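Side-chain contacts in internalin (Listeria monocytogenes serotype 4b, PDB 4FMZ), which probably takes part in host-cell adhesion and invasion, presenting a leucine-rich-repeat surface on the bacterium as other internalins do: residues Q14-D18 with A19-E23; Q60-E63 with Y64-N67; L93-T97 with N98-D102; S146-S149 with P150-N153; L160-E164 with S165-D169. All coordinates share one frame; numbering follows the deposited sequence.

Interaction 1: residues Q14-D18 with A19-E23; sequences QIFPD and ADLAE
Asp18 OD2 accepts the backbone N-H of Leu21 at 2.9 Å between OD2 and N. The bond is nearly straight, 162° at the hydrogen, and uses the oxygen's anti lone pair. With CG anti to the backbone N (chi1 -177°), OD2 lies over the first turn of helix 19-29 and meets Leu21 N. The backbone of Asp18 joins in: Ala22 N donates to Asp18 O over 2.9 Å. Both bonds end on Asp18, one on its side chain and one on its carbonyl. Apolar packing lies beside them. The Phe16 ring offers its edge to Leu21, with CD1 3.8 Å from Leu21 CD2. The two side chains run obliquely to each other. Ala22 CB sits 3.6 Å from Phe16 O, where the chain has just left helix 12-15. The second carboxylate oxygen, Asp18 OD1, takes a hydrogen from a water at 2.8 Å and another from Ala57 N. These bonds hold the carboxylate's rotation. Asp20 OD2 accepts from Lys55 N, which ties the first turn to the loop after strand 48-50. Asp18 is thus a classical aspartate N-cap, opening the second helix of the helical N-terminal cap domain of an internalin.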
loop_
_atom_site.group_PDB
_atom_site.type_symbol
_atom_site.label_atom_id
_atom_site.label_comp_id
_atom_site.label_asym_id
_atom_site.label_seq_id
_atom_site.Cartn_x
_atom_site.Cartn_y
_atom_site.Cartn_z
ATOM N N GLN A 14 -13.777 -17.829 31.771
ATOM C CA GLN A 14 -12.845 -17.713 32.901
ATOM C C GLN A 14 -11.451 -17.382 32.363
ATOM O O GLN A 14 -10.690 -16.648 33.006
ATOM C CB GLN A 14 -12.788 -19.000 33.743
ATOM C CG GLN A 14 -11.769 -18.963 34.894
ATOM C CD GLN A 14 -11.661 -20.275 35.640
ATOM O OE1 GLN A 14 -12.650 -20.820 36.134
ATOM N NE2 GLN A 14 -10.450 -20.786 35.785
ATOM N N ILE A 15 -11.095 -17.995 31.220
ATOM C CA ILE A 15 -9.782 -17.867 30.584
ATOM C C ILE A 15 -9.733 -16.584 29.742
ATOM O O ILE A 15 -8.716 -15.885 29.756
ATOM C CB ILE A 15 -9.469 -19.145 29.738
ATOM C CG1 ILE A 15 -9.455 -20.448 30.591
ATOM C CG2 ILE A 15 -8.187 -18.989 28.923
ATOM C CD1 ILE A 15 -8.287 -20.584 31.715
ATOM N N PHE A 16 -10.817 -16.294 29.014
ATOM C CA PHE A 16 -10.936 -15.135 28.117
ATOM C C PHE A 16 -11.926 -14.139 28.721
ATOM O O PHE A 16 -13.120 -14.244 28.462
ATOM C CB PHE A 16 -11.369 -15.595 26.706
ATOM C CG PHE A 16 -10.419 -16.583 26.071
ATOM C CD1 PHE A 16 -9.343 -16.146 25.312
ATOM C CD2 PHE A 16 -10.588 -17.953 26.253
ATOM C CE1 PHE A 16 -8.469 -17.060 24.728
ATOM C CE2 PHE A 16 -9.704 -18.864 25.675
ATOM C CZ PHE A 16 -8.636 -18.410 24.942
ATOM N N PRO A 17 -11.457 -13.191 29.563
ATOM C CA PRO A 17 -12.400 -12.270 30.227
ATOM C C PRO A 17 -13.143 -11.327 29.271
ATOM O O PRO A 17 -14.209 -10.844 29.653
ATOM C CB PRO A 17 -11.505 -11.498 31.204
ATOM C CG PRO A 17 -10.112 -11.576 30.592
ATOM C CD PRO A 17 -10.072 -12.962 30.027
ATOM N N ASP A 18 -12.618 -11.079 28.047
ATOM C CA ASP A 18 -13.289 -10.257 27.040
ATOM C C ASP A 18 -14.422 -11.059 26.398
ATOM O O ASP A 18 -14.178 -12.134 25.852
ATOM C CB ASP A 18 -12.310 -9.761 25.968
ATOM C CG ASP A 18 -12.962 -8.844 24.940
ATOM O OD1 ASP A 18 -13.092 -7.635 25.227
ATOM O OD2 ASP A 18 -13.401 -9.355 23.877
ATOM N N ALA A 19 -15.648 -10.512 26.435
ATOM C CA ALA A 19 -16.854 -11.150 25.903
ATOM C C ALA A 19 -16.746 -11.487 24.408
ATOM O O ALA A 19 -17.130 -12.589 24.033
ATOM C CB ALA A 19 -18.067 -10.262 26.151
ATOM N N ASP A 20 -16.223 -10.572 23.569
ATOM C CA ASP A 20 -16.111 -10.819 22.130
ATOM C C ASP A 20 -15.046 -11.870 21.813
ATOM O O ASP A 20 -15.301 -12.746 20.983
ATOM C CB ASP A 20 -15.876 -9.535 21.354
ATOM C CG ASP A 20 -17.128 -8.670 21.277
ATOM O OD1 ASP A 20 -18.249 -9.216 21.428
ATOM O OD2 ASP A 20 -16.995 -7.458 21.067
ATOM N N LEU A 21 -13.896 -11.828 22.501
ATOM C CA LEU A 21 -12.872 -12.849 22.314
ATOM C C LEU A 21 -13.394 -14.224 22.800
ATOM O O LEU A 21 -13.215 -15.214 22.093
ATOM C CB LEU A 21 -11.579 -12.478 23.027
ATOM C CG LEU A 21 -10.376 -13.429 22.804
ATOM C CD1 LEU A 21 -10.079 -13.660 21.305
ATOM C CD2 LEU A 21 -9.173 -12.881 23.466
ATOM N N ALA A 22 -14.091 -14.270 23.955
ATOM C CA ALA A 22 -14.672 -15.521 24.480
ATOM C C ALA A 22 -15.662 -16.105 23.454
ATOM O O ALA A 22 -15.607 -17.299 23.180
ATOM C CB ALA A 22 -15.363 -15.276 25.814
ATOM N N GLU A 23 -16.482 -15.236 22.809
ATOM C CA GLU A 23 -17.426 -15.643 21.763
ATOM C C GLU A 23 -16.688 -16.262 20.559
ATOM O O GLU A 23 -17.138 -17.277 20.042
ATOM C CB GLU A 23 -18.321 -14.466 21.326
ATOM C CG GLU A 23 -19.232 -14.709 20.129
ATOM C CD GLU A 23 -20.129 -15.931 20.135
ATOM O OE1 GLU A 23 -20.506 -16.415 21.228
ATOM O OE2 GLU A 23 -20.477 -16.387 19.023
HETATM O O HOH W 1 -15.775 -7.374 24.540
#

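Interaction 2: residues Q60-E63 with Y64-N67; sequences QGIE and YLTN
Leu65 N donates to Ile62 O at 3.0 Å, and Tyr64 N donates to Gly61 O at 3.1 Å. These two backbone bonds, each from residue i+3 to residue i, build a short 3-10 turn between strands 48-50 and 70-72, on the convex side of the leucine-rich-repeat solenoid. A side chain of the turn bonds back to its start. Within 60-63, Glu63 OE1 accepts the N-H of Gly61 at 2.8 Å between OE1 and N. The hydrogen comes to the syn side, tilted 30° from the carboxylate plane, and the bond is bent. The acid can fold back on its own turn because CG lies between N and the carbonyl carbon (chi1 65°) and the chain bends again at chi2. On the inner side, Ile62 CG1 touches Leu65 CD2 at 4.2 Å. Both residues also pack on Leu49 of strand 48-50, and Leu65 reaches Leu43 and Phe16 of the cap. Leu65 is the centre of an inverse gamma turn that ends the 3-10 segment. Glu63 and Tyr64 run side by side and point the same way, with carboxylate and ring planes 33° apart. The hydroxyl of Tyr64 bonds to Thr7 OG1. At the other end of the ring, the edge atom Tyr64 CD2 lies 3.2 Å from Gly61 O, close to the ring plane.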
loop_
_atom_site.group_PDB
_atom_site.type_symbol
_atom_site.label_atom_id
_atom_site.label_comp_id
_atom_site.label_asym_id
_atom_site.label_seq_id
_atom_site.Cartn_x
_atom_site.Cartn_y
_atom_site.Cartn_z
ATOM N N GLN A 60 -6.404 -11.031 26.878
ATOM C CA GLN A 60 -5.985 -11.918 27.971
ATOM C C GLN A 60 -6.620 -13.295 27.753
ATOM O O GLN A 60 -7.811 -13.378 27.409
ATOM C CB GLN A 60 -6.349 -11.336 29.351
ATOM C CG GLN A 60 -5.499 -10.111 29.716
ATOM C CD GLN A 60 -6.123 -9.280 30.809
ATOM O OE1 GLN A 60 -7.209 -8.715 30.663
ATOM N NE2 GLN A 60 -5.444 -9.182 31.936
ATOM N N GLY A 61 -5.794 -14.336 27.872
ATOM C CA GLY A 61 -6.171 -15.733 27.660
ATOM C C GLY A 61 -5.652 -16.300 26.357
ATOM O O GLY A 61 -5.453 -17.514 26.258
ATOM N N ILE A 62 -5.408 -15.426 25.340
ATOM C CA ILE A 62 -4.913 -15.853 24.022
ATOM C C ILE A 62 -3.550 -16.554 24.132
ATOM O O ILE A 62 -3.216 -17.365 23.264
ATOM C CB ILE A 62 -4.896 -14.698 22.981
ATOM C CG1 ILE A 62 -5.118 -15.264 21.562
ATOM C CG2 ILE A 62 -3.616 -13.814 23.077
ATOM C CD1 ILE A 62 -5.612 -14.273 20.543
ATOM N N GLU A 63 -2.810 -16.292 25.229
ATOM C CA GLU A 63 -1.516 -16.920 25.482
ATOM C C GLU A 63 -1.621 -18.473 25.578
ATOM O O GLU A 63 -0.591 -19.126 25.434
ATOM C CB GLU A 63 -0.816 -16.319 26.727
ATOM C CG GLU A 63 -1.519 -16.544 28.060
ATOM C CD GLU A 63 -2.655 -15.613 28.449
ATOM O OE1 GLU A 63 -3.049 -14.755 27.627
ATOM O OE2 GLU A 63 -3.168 -15.761 29.584
ATOM N N TYR A 64 -2.849 -19.059 25.744
ATOM C CA TYR A 64 -3.062 -20.520 25.794
ATOM C C TYR A 64 -3.159 -21.180 24.414
ATOM O O TYR A 64 -3.086 -22.417 24.300
ATOM C CB TYR A 64 -4.319 -20.865 26.583
ATOM C CG TYR A 64 -4.155 -20.613 28.058
ATOM C CD1 TYR A 64 -3.372 -21.457 28.847
ATOM C CD2 TYR A 64 -4.764 -19.524 28.669
ATOM C CE1 TYR A 64 -3.250 -21.255 30.216
ATOM C CE2 TYR A 64 -4.640 -19.302 30.034
ATOM C CZ TYR A 64 -3.885 -20.177 30.802
ATOM O OH TYR A 64 -3.719 -19.952 32.134
ATOM N N LEU A 65 -3.319 -20.353 23.371
ATOM C CA LEU A 65 -3.390 -20.830 21.993
ATOM C C LEU A 65 -1.958 -20.961 21.463
ATOM O O LEU A 65 -1.576 -20.284 20.514
ATOM C CB LEU A 65 -4.248 -19.850 21.154
ATOM C CG LEU A 65 -5.767 -20.089 21.144
ATOM C CD1 LEU A 65 -6.377 -20.031 22.545
ATOM C CD2 LEU A 65 -6.454 -19.087 20.276
ATOM N N THR A 66 -1.159 -21.841 22.097
ATOM C CA THR A 66 0.258 -22.021 21.802
ATOM C C THR A 66 0.533 -22.501 20.374
ATOM O O THR A 66 1.628 -22.224 19.883
ATOM C CB THR A 66 0.914 -22.925 22.830
ATOM O OG1 THR A 66 0.181 -24.147 22.920
ATOM C CG2 THR A 66 1.016 -22.262 24.191
ATOM N N ASN A 67 -0.445 -23.127 19.679
ATOM C CA ASN A 67 -0.221 -23.575 18.303
ATOM C C ASN A 67 -0.780 -22.608 17.259
ATOM O O ASN A 67 -0.810 -22.940 16.074
ATOM C CB ASN A 67 -0.798 -24.961 18.104
ATOM C CG ASN A 67 0.042 -26.020 18.760
ATOM O OD1 ASN A 67 1.272 -26.026 18.687
ATOM N ND2 ASN A 67 -0.616 -26.909 19.466
#

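Interaction 3: residues L93-T97 with N98-D102; sequences LYIGT and NKITD
Asn98 turns its amide back into the bend, and ND2 donates to Ile95 O in a weak bond of 3.3 Å. The amide is brought there by CG lying beside N and anti to the carbonyl carbon (chi1 -84°). Gly96 O is also near, 3.1 Å from Asn98 ND2. The stronger partners of this amide belong to the preceding coil: Asn98 ND2 donates to Leu73 O, and OD1 accepts from Ile78 N. A buried polar group is thereby satisfied at both ends. Within 93-97, the hydroxyl of Thr97 donates to Gly96 O, with OG1 2.8 Å from that oxygen and above the carbonyl plane. The apolar part lies on the core side of the bend. Ile100 CD1 reaches across to Ile95, 3.9 Å from its CB and 4.0 Å from its CD1. The same methyl lies 3.6 Å from Ile95 O. The two isoleucine side chains cross at about a right angle, and Ile95 packs further on Leu117 of the next coil. Strand 92-94 runs into this bend; Tyr94 bonds back to Leu71 and Leu73, and Leu93 on to Glu114 and Tyr116. An inward asparagine that bonds backbone between successive coils, just past the strand, is the asparagine of the leucine-rich-repeat motif.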
loop_
_atom_site.group_PDB
_atom_site.type_symbol
_atom_site.label_atom_id
_atom_site.label_comp_id
_atom_site.label_asym_id
_atom_site.label_seq_id
_atom_site.Cartn_x
_atom_site.Cartn_y
_atom_site.Cartn_z
ATOM N N LEU A 93 -0.329 -12.202 11.336
ATOM C CA LEU A 93 -0.939 -11.421 12.409
ATOM C C LEU A 93 -1.543 -10.138 11.842
ATOM O O LEU A 93 -0.807 -9.276 11.343
ATOM C CB LEU A 93 0.123 -11.124 13.495
ATOM C CG LEU A 93 -0.286 -10.277 14.700
ATOM C CD1 LEU A 93 -1.484 -10.884 15.440
ATOM C CD2 LEU A 93 0.878 -10.149 15.658
ATOM N N TYR A 94 -2.883 -10.020 11.920
ATOM C CA TYR A 94 -3.642 -8.875 11.396
ATOM C C TYR A 94 -4.293 -8.148 12.556
ATOM O O TYR A 94 -5.276 -8.627 13.107
ATOM C CB TYR A 94 -4.678 -9.357 10.363
ATOM C CG TYR A 94 -4.066 -10.280 9.324
ATOM C CD1 TYR A 94 -3.160 -9.795 8.371
ATOM C CD2 TYR A 94 -4.315 -11.648 9.346
ATOM C CE1 TYR A 94 -2.568 -10.641 7.429
ATOM C CE2 TYR A 94 -3.733 -12.505 8.404
ATOM C CZ TYR A 94 -2.859 -11.996 7.443
ATOM O OH TYR A 94 -2.268 -12.813 6.497
ATOM N N ILE A 95 -3.683 -7.045 12.998
ATOM C CA ILE A 95 -4.186 -6.312 14.159
ATOM C C ILE A 95 -4.343 -4.835 13.853
ATOM O O ILE A 95 -4.203 -4.000 14.750
ATOM C CB ILE A 95 -3.348 -6.552 15.451
ATOM C CG1 ILE A 95 -1.829 -6.547 15.172
ATOM C CG2 ILE A 95 -3.799 -7.836 16.138
ATOM C CD1 ILE A 95 -0.914 -6.651 16.445
ATOM N N GLY A 96 -4.685 -4.535 12.598
ATOM C CA GLY A 96 -4.971 -3.179 12.151
ATOM C C GLY A 96 -6.329 -2.718 12.661
ATOM O O GLY A 96 -7.124 -3.532 13.131
ATOM N N THR A 97 -6.615 -1.413 12.551
ATOM C CA THR A 97 -7.856 -0.728 12.980
ATOM C C THR A 97 -8.186 -1.062 14.468
ATOM O O THR A 97 -9.297 -1.465 14.815
ATOM C CB THR A 97 -9.050 -0.949 12.005
ATOM O OG1 THR A 97 -9.183 -2.325 11.675
ATOM C CG2 THR A 97 -8.910 -0.159 10.718
ATOM N N ASN A 98 -7.189 -0.899 15.331
ATOM C CA ASN A 98 -7.309 -1.075 16.780
ATOM C C ASN A 98 -6.748 0.196 17.429
ATOM O O ASN A 98 -6.635 1.219 16.744
ATOM C CB ASN A 98 -6.590 -2.356 17.238
ATOM C CG ASN A 98 -7.436 -3.586 17.086
ATOM O OD1 ASN A 98 -8.390 -3.782 17.822
ATOM N ND2 ASN A 98 -7.123 -4.434 16.119
ATOM N N LYS A 99 -6.402 0.151 18.716
ATOM C CA LYS A 99 -5.865 1.318 19.412
ATOM C C LYS A 99 -4.469 1.001 19.951
ATOM O O LYS A 99 -4.081 1.522 21.001
ATOM C CB LYS A 99 -6.820 1.723 20.555
ATOM C CG LYS A 99 -8.155 2.287 20.098
ATOM C CD LYS A 99 -9.170 2.269 21.236
ATOM C CE LYS A 99 -10.207 3.369 21.125
ATOM N NZ LYS A 99 -11.109 3.195 19.951
ATOM N N ILE A 100 -3.708 0.164 19.220
ATOM C CA ILE A 100 -2.377 -0.284 19.626
ATOM C C ILE A 100 -1.344 0.843 19.457
ATOM O O ILE A 100 -1.278 1.486 18.408
ATOM C CB ILE A 100 -1.963 -1.586 18.872
ATOM C CG1 ILE A 100 -2.879 -2.778 19.264
ATOM C CG2 ILE A 100 -0.506 -1.948 19.146
ATOM C CD1 ILE A 100 -3.137 -3.762 18.138
ATOM N N THR A 101 -0.526 1.062 20.502
ATOM C CA THR A 101 0.547 2.060 20.485
ATOM C C THR A 101 1.891 1.351 20.715
ATOM O O THR A 101 2.820 1.542 19.938
ATOM C CB THR A 101 0.281 3.184 21.500
ATOM O OG1 THR A 101 0.130 2.609 22.797
ATOM C CG2 THR A 101 -0.966 3.981 21.161
ATOM N N ASP A 102 1.967 0.509 21.751
ATOM C CA ASP A 102 3.157 -0.247 22.125
ATOM C C ASP A 102 3.143 -1.631 21.466
ATOM O O ASP A 102 2.249 -2.430 21.744
ATOM C CB ASP A 102 3.222 -0.371 23.666
ATOM C CG ASP A 102 4.496 -0.969 24.238
ATOM O OD1 ASP A 102 5.243 -1.614 23.478
ATOM O OD2 ASP A 102 4.722 -0.829 25.458
#

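Interaction 4: residues S146-S149 with P150-N153; sequences SDLS and PLSN
Ser149 holds OG tucked between its own N and carbonyl carbon (chi1 58°), which sets that oxygen 3.3 Å from Pro150 CD. Asp147 brings its carboxylate to the same hydroxyl, because CG stands anti to the backbone N (chi1 -172°). OD1 of Asp147 is gripped twice. Ser149 N donates at 3.0 Å to Asp147 OD1, and Ser149 OG donates at 2.7 Å to the same oxygen. The N-H arrives on the anti side and the hydroxyl on the syn side, but both come from one face of the carboxylate plane. The pair of bonds limits the rotation of the acid. The Asp147 side chain crosses the Pro150 ring at about a right angle, with Asp147 OD1 4.2 Å from Pro150 CD. The bond from the N-H two residues on makes an Asx turn. It leads straight into a short 3-10 turn on the convex face of this leucine-rich-repeat solenoid, and Pro150 sits in that turn. Leu151 N then donates to Leu148 O over 3.0 Å. Ser152 N bonds to Ser149 O at 3.2 Å. Ser152 OG lies 3.1 Å from Ser149 O. Beneath the turn the two leucines meet by their methyls, with Leu148 CD2 3.8 Å from Leu151 CD1. They face the solenoid core: Leu148 packs on Ile173 of the next coil and Leu151 on Ile125 of the one before. Further along, Ser152 O accepts from Asn175 ND2.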
loop_
_atom_site.group_PDB
_atom_site.type_symbol
_atom_site.label_atom_id
_atom_site.label_comp_id
_atom_site.label_asym_id
_atom_site.label_seq_id
_atom_site.Cartn_x
_atom_site.Cartn_y
_atom_site.Cartn_z
ATOM N N SER A 146 7.649 7.968 12.129
ATOM C CA SER A 146 8.617 8.725 11.319
ATOM C C SER A 146 9.938 7.972 11.113
ATOM O O SER A 146 10.579 8.157 10.080
ATOM C CB SER A 146 8.903 10.094 11.930
ATOM O OG SER A 146 9.575 9.982 13.173
ATOM N N ASP A 147 10.355 7.167 12.101
ATOM C CA ASP A 147 11.605 6.417 12.087
ATOM C C ASP A 147 11.413 4.967 11.581
ATOM O O ASP A 147 10.944 4.096 12.327
ATOM C CB ASP A 147 12.228 6.422 13.494
ATOM C CG ASP A 147 13.626 5.847 13.593
ATOM O OD1 ASP A 147 14.126 5.326 12.576
ATOM O OD2 ASP A 147 14.213 5.902 14.694
ATOM N N LEU A 148 11.838 4.709 10.333
ATOM C CA LEU A 148 11.728 3.371 9.740
ATOM C C LEU A 148 13.003 2.532 9.885
ATOM O O LEU A 148 13.048 1.437 9.326
ATOM C CB LEU A 148 11.369 3.462 8.248
ATOM C CG LEU A 148 10.002 4.022 7.885
ATOM C CD1 LEU A 148 9.878 4.128 6.402
ATOM C CD2 LEU A 148 8.848 3.168 8.459
ATOM N N SER A 149 14.017 3.001 10.653
ATOM C CA SER A 149 15.294 2.279 10.775
ATOM C C SER A 149 15.138 0.807 11.247
ATOM O O SER A 149 15.856 -0.031 10.694
ATOM C CB SER A 149 16.305 3.032 11.638
ATOM O OG SER A 149 15.833 3.290 12.951
ATOM N N PRO A 150 14.167 0.420 12.127
ATOM C CA PRO A 150 14.056 -1.003 12.510
ATOM C C PRO A 150 13.602 -1.949 11.378
ATOM O O PRO A 150 13.611 -3.158 11.578
ATOM C CB PRO A 150 13.022 -0.979 13.641
ATOM C CG PRO A 150 13.026 0.429 14.137
ATOM C CD PRO A 150 13.233 1.244 12.921
ATOM N N LEU A 151 13.235 -1.425 10.193
ATOM C CA LEU A 151 12.852 -2.266 9.045
ATOM C C LEU A 151 14.071 -2.783 8.250
ATOM O O LEU A 151 13.923 -3.734 7.482
ATOM C CB LEU A 151 11.959 -1.488 8.062
ATOM C CG LEU A 151 10.639 -0.916 8.555
ATOM C CD1 LEU A 151 9.818 -0.366 7.381
ATOM C CD2 LEU A 151 9.844 -1.942 9.316
ATOM N N SER A 152 15.243 -2.132 8.410
ATOM C CA SER A 152 16.474 -2.344 7.639
ATOM C C SER A 152 16.927 -3.818 7.468
ATOM O O SER A 152 17.512 -4.117 6.424
ATOM C CB SER A 152 17.616 -1.501 8.198
ATOM O OG SER A 152 18.033 -1.898 9.493
ATOM N N ASN A 153 16.651 -4.728 8.428
ATOM C CA ASN A 153 17.093 -6.129 8.290
ATOM C C ASN A 153 16.049 -7.058 7.620
ATOM O O ASN A 153 16.294 -8.262 7.507
ATOM C CB ASN A 153 17.510 -6.710 9.652
ATOM C CG ASN A 153 18.678 -5.979 10.269
ATOM O OD1 ASN A 153 19.650 -5.620 9.591
ATOM N ND2 ASN A 153 18.593 -5.715 11.568
#

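Interaction 5: residues L160-E164 with S165-D169; sequences LTVTE and SKVKD
Val162 and Val167 meet inside the bend by one methyl each, with Val162 CG1 3.9 Å from Val167 CG2. Their side chains cross at about a right angle. In Val162, CG1 is anti to the backbone N (chi1 -178°), which directs that methyl across to the returning chain. The same methyl lies 4.0 Å from Ser165 OG, also inside the bend. This inner part is buried, and Val167 continues the packing onto Leu148. Ser165 OG has polar work of its own. It accepts the N-H of Val167 at 3.2 Å between OG and N, with 159° at the hydrogen, and so closes an ST turn. It is also hydrogen-bonded to Asn187 OD1 of the next coil. Asn187 ND2 meanwhile donates to Val162 O, so one asparagine side chain holds both parts of the bend. This is the asparagine bonding of the leucine-rich repeat, set where strand 159-161 gives way to the loop toward the convex side. The outer side is looser. The Glu164 side chain sets off away from 165-169 and continues extended beyond CG. It is partly exposed, and its CB lies 3.7 Å from the next residue's N, Ser165 N. The side chain of Thr163 likewise sets off away from 165-169. Its backbone comes nearer, with Thr163 O 3.8 Å from Ser165 CB.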
loop_
_atom_site.group_PDB
_atom_site.type_symbol
_atom_site.label_atom_id
_atom_site.label_comp_id
_atom_site.label_asym_id
_atom_site.label_seq_id
_atom_site.Cartn_x
_atom_site.Cartn_y
_atom_site.Cartn_z
ATOM N N LEU A 160 5.358 -3.691 1.138
ATOM C CA LEU A 160 5.438 -2.699 2.208
ATOM C C LEU A 160 4.506 -1.511 1.974
ATOM O O LEU A 160 4.549 -0.899 0.907
ATOM C CB LEU A 160 6.872 -2.182 2.383
ATOM C CG LEU A 160 7.110 -1.113 3.478
ATOM C CD1 LEU A 160 6.734 -1.638 4.891
ATOM C CD2 LEU A 160 8.545 -0.604 3.434
ATOM N N THR A 161 3.729 -1.148 3.017
ATOM C CA THR A 161 2.856 0.031 3.021
ATOM C C THR A 161 3.173 0.891 4.242
ATOM O O THR A 161 3.063 0.416 5.372
ATOM C CB THR A 161 1.371 -0.372 3.014
ATOM O OG1 THR A 161 1.117 -1.205 1.886
ATOM C CG2 THR A 161 0.421 0.847 3.009
ATOM N N VAL A 162 3.570 2.147 4.009
ATOM C CA VAL A 162 3.808 3.148 5.057
ATOM C C VAL A 162 3.122 4.408 4.537
ATOM O O VAL A 162 3.593 4.987 3.565
ATOM C CB VAL A 162 5.298 3.385 5.445
ATOM C CG1 VAL A 162 5.403 4.409 6.578
ATOM C CG2 VAL A 162 6.007 2.085 5.833
ATOM N N THR A 163 1.970 4.771 5.100
ATOM C CA THR A 163 1.213 5.925 4.598
ATOM C C THR A 163 0.724 6.857 5.689
ATOM O O THR A 163 0.616 6.448 6.846
ATOM C CB THR A 163 -0.029 5.452 3.796
ATOM O OG1 THR A 163 -0.889 4.718 4.669
ATOM C CG2 THR A 163 0.327 4.613 2.558
ATOM N N GLU A 164 0.353 8.102 5.295
ATOM C CA GLU A 164 -0.268 9.134 6.145
ATOM C C GLU A 164 0.511 9.391 7.441
ATOM O O GLU A 164 -0.096 9.625 8.494
ATOM C CB GLU A 164 -1.708 8.721 6.488
ATOM C CG GLU A 164 -2.610 8.589 5.278
ATOM C CD GLU A 164 -4.003 8.128 5.653
ATOM O OE1 GLU A 164 -4.676 8.825 6.445
ATOM O OE2 GLU A 164 -4.413 7.056 5.163
ATOM N N SER A 165 1.837 9.324 7.365
ATOM C CA SER A 165 2.696 9.442 8.539
ATOM C C SER A 165 3.644 10.643 8.468
ATOM O O SER A 165 3.573 11.453 7.543
ATOM C CB SER A 165 3.508 8.158 8.700
ATOM O OG SER A 165 4.514 8.095 7.703
ATOM N N LYS A 166 4.546 10.736 9.455
ATOM C CA LYS A 166 5.545 11.795 9.547
ATOM C C LYS A 166 6.880 11.326 8.918
ATOM O O LYS A 166 7.906 11.992 9.089
ATOM C CB LYS A 166 5.719 12.229 11.017
ATOM C CG LYS A 166 4.504 12.981 11.546
ATOM C CD LYS A 166 4.685 13.477 12.966
ATOM C CE LYS A 166 3.388 14.067 13.476
ATOM N NZ LYS A 166 3.554 14.742 14.790
ATOM N N VAL A 167 6.846 10.208 8.138
ATOM C CA VAL A 167 8.025 9.634 7.472
ATOM C C VAL A 167 8.566 10.594 6.401
ATOM O O VAL A 167 7.877 10.946 5.442
ATOM C CB VAL A 167 7.792 8.204 6.893
ATOM C CG1 VAL A 167 8.891 7.800 5.894
ATOM C CG2 VAL A 167 7.698 7.176 8.019
ATOM N N LYS A 168 9.829 10.979 6.586
ATOM C CA LYS A 168 10.608 11.835 5.699
ATOM C C LYS A 168 11.695 11.019 5.017
ATOM O O LYS A 168 11.785 10.977 3.788
ATOM C CB LYS A 168 11.267 12.970 6.506
ATOM C CG LYS A 168 10.460 14.242 6.593
ATOM C CD LYS A 168 11.313 15.454 6.239
ATOM C CE LYS A 168 10.468 16.708 6.194
ATOM N NZ LYS A 168 9.708 16.833 4.919
ATOM N N ASP A 169 12.520 10.365 5.854
ATOM C CA ASP A 169 13.711 9.608 5.492
ATOM C C ASP A 169 13.375 8.164 5.102
ATOM O O ASP A 169 12.967 7.372 5.939
ATOM C CB ASP A 169 14.702 9.657 6.664
ATOM C CG ASP A 169 16.073 9.100 6.362
ATOM O OD1 ASP A 169 16.279 8.604 5.234
ATOM O OD2 ASP A 169 16.935 9.141 7.260
#

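All five contacts are local and follow one another along the chain; none nests in or crosses another. Interaction 1 closes the turn between helices 12-15 and 19-29 of the N-terminal cap. Interaction 2 closes a 3-10 turn before strand 70-72, and the two touch, with Phe16 and Ile15 packed on Gly61 and Tyr64. Cap and first coil are joined there. Interaction 3 is the bend after strand 92-94; its centre is about 17 Å from that of interaction 2. Interaction 4 is a convex-side turn and interaction 5 the bend after strand 159-161. These two touch through Ser146 and Leu148, which pack against 166-167 and Val162.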